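Local coordinates for DNA excision repair protein ERCC-6-like (Homo sapiens, PDB 5JNO) that translocates along DNA using ATP and acts as a tension sensor on stretched catenated DNA until it is resolved during anaphase, at residues V16-A19 and K20-T23. Sequence-based numbering, arbitrary orientation.
Sequences VKEA and KEAT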
# COMPACT_ATOMS: atom_id res chain seq x y z
N VAL B 16 3.29 1.91 10.88
CA VAL B 16 4.21 2.79 10.14
C VAL B 16 4.05 4.23 10.59
O VAL B 16 5.06 4.91 10.78
CB VAL B 16 4.02 2.70 8.60
CG1 VAL B 16 4.81 3.77 7.84
CG2 VAL B 16 4.45 1.32 8.13
N LYS B 17 2.82 4.72 10.75
CA LYS B 17 2.62 6.08 11.21
C LYS B 17 3.36 6.32 12.56
O LYS B 17 4.04 7.34 12.72
CB LYS B 17 1.15 6.41 11.40
CG LYS B 17 0.89 7.87 11.74
CD LYS B 17 -0.53 8.10 12.26
CE LYS B 17 -0.90 9.59 12.36
NZ LYS B 17 -1.55 10.12 11.12
N GLU B 18 3.21 5.39 13.49
CA GLU B 18 3.79 5.50 14.84
C GLU B 18 5.29 5.29 14.84
O GLU B 18 6.01 5.94 15.60
CB GLU B 18 3.11 4.54 15.82
CG GLU B 18 1.74 5.04 16.26
CD GLU B 18 0.85 3.96 16.86
OE1 GLU B 18 1.30 2.79 16.97
OE2 GLU B 18 -0.31 4.28 17.21
N ALA B 19 5.78 4.39 13.98
CA ALA B 19 7.22 4.19 13.82
C ALA B 19 7.90 5.45 13.29
O ALA B 19 9.00 5.78 13.75
CB ALA B 19 7.52 3.00 12.94
N LYS B 20 7.25 6.15 12.36
CA LYS B 20 7.77 7.43 11.88
C LYS B 20 7.81 8.50 12.98
O LYS B 20 8.79 9.22 13.08
CB LYS B 20 6.98 7.94 10.69
CG LYS B 20 7.30 7.16 9.43
CD LYS B 20 6.46 7.63 8.27
CE LYS B 20 6.80 6.84 7.02
NZ LYS B 20 6.07 7.38 5.84
N GLU B 21 6.74 8.60 13.76
CA GLU B 21 6.66 9.58 14.85
C GLU B 21 7.71 9.28 15.91
O GLU B 21 8.41 10.20 16.35
CB GLU B 21 5.27 9.62 15.46
CG GLU B 21 4.30 10.47 14.64
CD GLU B 21 2.84 10.00 14.70
OE1 GLU B 21 2.47 9.23 15.62
OE2 GLU B 21 2.05 10.42 13.82
N ALA B 22 7.83 8.01 16.27
CA ALA B 22 8.87 7.54 17.19
C ALA B 22 10.28 7.91 16.71
O ALA B 22 11.13 8.32 17.52
CB ALA B 22 8.77 6.04 17.41
N THR B 23 10.52 7.78 15.42
CA THR B 23 11.81 8.14 14.83
C THR B 23 12.02 9.65 14.95
O THR B 23 13.07 10.06 15.45
CB THR B 23 11.93 7.69 13.35
OG1 THR B 23 11.85 6.26 13.26
CG2 THR B 23 13.27 8.15 12.76
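Val16 and Lys20 lie side by side one turn apart on helix 6-25, the first helix of the N-terminal TPR helical hairpin, where i to i+4 backbone bonds run throughout. Val16 O accepts from Lys20 N at 3.0 Å. With chi1 at 171°, Val16 places CG1 beside its own carbonyl carbon, where it meets Lys20 CE at 3.7 Å; the lysine chain, extended beyond CG, passes Val16 O before CE reaches this methyl. Lys17 O accepts a bond from Glu21 N, and the Lys17 side chain crosses that of Glu21 at a slant. Lys17 CE approaches Glu21 OE2 to 3.4 Å, but a bend at chi4 (91°) leaves Lys17 NZ 4.5 Å from Glu21 OE2, beyond a salt bridge, so any attraction between the charges is probably modest. Glu18 O takes the bond from Ala22 N at 2.8 Å and also has Ala22 CB close by, at 3.3 Å. The Ala19 side chain is buried against Leu34 and Phe35 of helix 28-41, the partner helix of the hairpin; Glu18 also touches Leu34, and Thr23 touches Ala31. Ala19 O is gripped twice from opposite faces of its carbonyl plane, by Thr23 N at 3.0 Å and by the hydroxyl Thr23 OG1 at 2.9 Å.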